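Local coordinates for tudor and KH domain-containing protein homolog (Bombyx mori, PDB 5VQH) that binds symmetrically dimethylated arginines of the Piwi proteins Siwi and Ago3 through its extended Tudor domain and takes part in primary piRNA biogenesis, at residues V173-E178 against A227-E232. Numbering follows the deposited sequence.
Sequences VERFEE and AVLVAE
Arg175 and Phe176 of helix 170-179 pack against Leu229 of helix 225-231 and Glu232 just after it, the local helix axes 10.6 Å apart at closest approach and running roughly antiparallel at 143°, with Phe176 set against Leu229. Both helices belong to the extended Tudor domain; Phe176 packs on Val30 of strand 23-30 in the seven-stranded sheet, and its side chain lies about 14 Å from the bound dimethylarginine.

Two layers make up the interface. In the inner one, the buried Leu229 reaches over with both methyls, CD1 touching Phe176 CD1 at 4.1 Å and CD2 lying 4.1 Å from the backbone Phe176 N. The Phe176 ring also makes an edge-to-face contact with Phe36, while Leu229 leans on Leu179.

The outer layer is a salt-bridge network of Arg175, Glu178 and Glu232. CG of Arg175 is anti to the backbone N (chi1 -176°), and a bend at chi2 carries the guanidinium to Glu232. The carboxylate and guanidinium planes are only 18° apart. Arg175 NE donates to the syn lone pair of Glu232 OE1 at 2.9 Å, a bent bond, and bonds to OE2 from NE and NH2 are weak. Within its own helix, Arg175 NH1 donates to the anti lone pair of Glu178 OE1 at 3.1 Å, that oxygen lying in the guanidinium plane.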
loop_
_atom_site.group_PDB
_atom_site.type_symbol
_atom_site.label_atom_id
_atom_site.label_comp_id
_atom_site.label_asym_id
_atom_site.label_seq_id
_atom_site.Cartn_x
_atom_site.Cartn_y
_atom_site.Cartn_z
ATOM N N VAL A 173 13.146 -0.841 10.244
ATOM C CA VAL A 173 12.020 -1.168 9.413
ATOM C C VAL A 173 11.336 -2.371 9.985
ATOM O O VAL A 173 10.110 -2.403 10.069
ATOM C CB VAL A 173 12.414 -1.473 7.974
ATOM C CG1 VAL A 173 11.187 -1.826 7.153
ATOM C CG2 VAL A 173 13.106 -0.271 7.345
ATOM N N GLU A 174 12.107 -3.362 10.396
ATOM C CA GLU A 174 11.534 -4.602 10.935
ATOM C C GLU A 174 10.664 -4.362 12.182
ATOM O O GLU A 174 9.574 -4.920 12.349
ATOM C CB GLU A 174 12.672 -5.561 11.293
ATOM C CG GLU A 174 12.211 -6.872 11.916
ATOM C CD GLU A 174 11.078 -7.526 11.151
ATOM O OE1 GLU A 174 11.070 -7.453 9.898
ATOM O OE2 GLU A 174 10.195 -8.118 11.811
ATOM N N ARG A 175 11.181 -3.517 13.052
ATOM C CA ARG A 175 10.555 -3.224 14.314
ATOM C C ARG A 175 9.271 -2.387 14.105
ATOM O O ARG A 175 8.244 -2.576 14.799
ATOM C CB ARG A 175 11.599 -2.515 15.165
ATOM C CG ARG A 175 11.159 -2.202 16.557
ATOM C CD ARG A 175 11.288 -3.363 17.506
ATOM N NE ARG A 175 10.637 -2.923 18.729
ATOM C CZ ARG A 175 9.618 -3.533 19.311
ATOM N NH1 ARG A 175 9.120 -4.689 18.834
ATOM N NH2 ARG A 175 9.113 -2.999 20.417
ATOM N N PHE A 176 9.335 -1.502 13.121
ATOM C CA PHE A 176 8.186 -0.763 12.685
ATOM C C PHE A 176 7.137 -1.722 12.147
ATOM O O PHE A 176 5.953 -1.485 12.340
ATOM C CB PHE A 176 8.585 0.274 11.624
ATOM C CG PHE A 176 7.431 1.108 11.089
ATOM C CD1 PHE A 176 6.712 1.957 11.919
ATOM C CD2 PHE A 176 7.104 1.097 9.717
ATOM C CE1 PHE A 176 5.676 2.742 11.417
ATOM C CE2 PHE A 176 6.070 1.893 9.205
ATOM C CZ PHE A 176 5.351 2.708 10.067
ATOM N N GLU A 177 7.548 -2.809 11.493
ATOM C CA GLU A 177 6.563 -3.773 11.044
ATOM C C GLU A 177 5.957 -4.531 12.219
ATOM O O GLU A 177 4.831 -5.001 12.138
ATOM C CB GLU A 177 7.150 -4.746 10.034
ATOM C CG GLU A 177 7.644 -4.088 8.751
ATOM C CD GLU A 177 8.031 -5.096 7.672
ATOM O OE1 GLU A 177 7.571 -6.250 7.725
ATOM O OE2 GLU A 177 8.786 -4.746 6.748
ATOM N N GLU A 178 6.701 -4.690 13.300
ATOM C CA GLU A 178 6.181 -5.440 14.449
ATOM C C GLU A 178 5.220 -4.531 15.188
ATOM O O GLU A 178 4.109 -4.947 15.513
ATOM C CB GLU A 178 7.286 -5.919 15.396
ATOM C CG GLU A 178 8.069 -7.135 14.897
ATOM C CD GLU A 178 9.518 -7.232 15.458
ATOM O OE1 GLU A 178 9.796 -6.735 16.580
ATOM O OE2 GLU A 178 10.400 -7.820 14.776
ATOM N N ALA A 227 7.476 6.867 18.875
ATOM C CA ALA A 227 8.201 7.201 20.096
ATOM C C ALA A 227 8.953 5.979 20.578
ATOM O O ALA A 227 10.039 6.092 21.136
ATOM C CB ALA A 227 7.268 7.748 21.170
ATOM N N VAL A 228 8.397 4.807 20.319
ATOM C CA VAL A 228 9.116 3.577 20.566
ATOM C C VAL A 228 10.376 3.469 19.724
ATOM O O VAL A 228 11.372 2.970 20.198
ATOM C CB VAL A 228 8.265 2.358 20.260
ATOM C CG1 VAL A 228 9.087 1.086 20.370
ATOM C CG2 VAL A 228 7.086 2.289 21.206
ATOM N N LEU A 229 10.319 3.897 18.470
ATOM C CA LEU A 229 11.464 3.805 17.576
ATOM C C LEU A 229 12.586 4.743 18.042
ATOM O O LEU A 229 13.786 4.411 17.979
ATOM C CB LEU A 229 11.072 4.142 16.129
ATOM C CG LEU A 229 10.181 3.147 15.342
ATOM C CD1 LEU A 229 9.780 3.750 13.989
ATOM C CD2 LEU A 229 10.792 1.770 15.123
ATOM N N VAL A 230 12.204 5.919 18.502
ATOM C CA VAL A 230 13.187 6.879 18.975
ATOM C C VAL A 230 13.859 6.324 20.226
ATOM O O VAL A 230 15.070 6.384 20.331
ATOM C CB VAL A 230 12.557 8.256 19.273
ATOM C CG1 VAL A 230 13.561 9.167 19.969
ATOM C CG2 VAL A 230 12.024 8.904 17.984
ATOM N N ALA A 231 13.085 5.760 21.153
ATOM C CA ALA A 231 13.635 5.266 22.429
ATOM C C ALA A 231 14.574 4.084 22.234
ATOM O O ALA A 231 15.588 3.978 22.917
ATOM C CB ALA A 231 12.516 4.872 23.368
ATOM N N GLU A 232 14.238 3.197 21.296
ATOM C CA GLU A 232 15.093 2.060 20.967
ATOM C C GLU A 232 16.245 2.438 20.044
ATOM O O GLU A 232 16.942 1.569 19.531
ATOM C CB GLU A 232 14.275 0.962 20.303
ATOM C CG GLU A 232 13.197 0.347 21.181
ATOM C CD GLU A 232 12.479 -0.818 20.508
ATOM O OE1 GLU A 232 12.736 -1.059 19.304
ATOM O OE2 GLU A 232 11.651 -1.504 21.166
#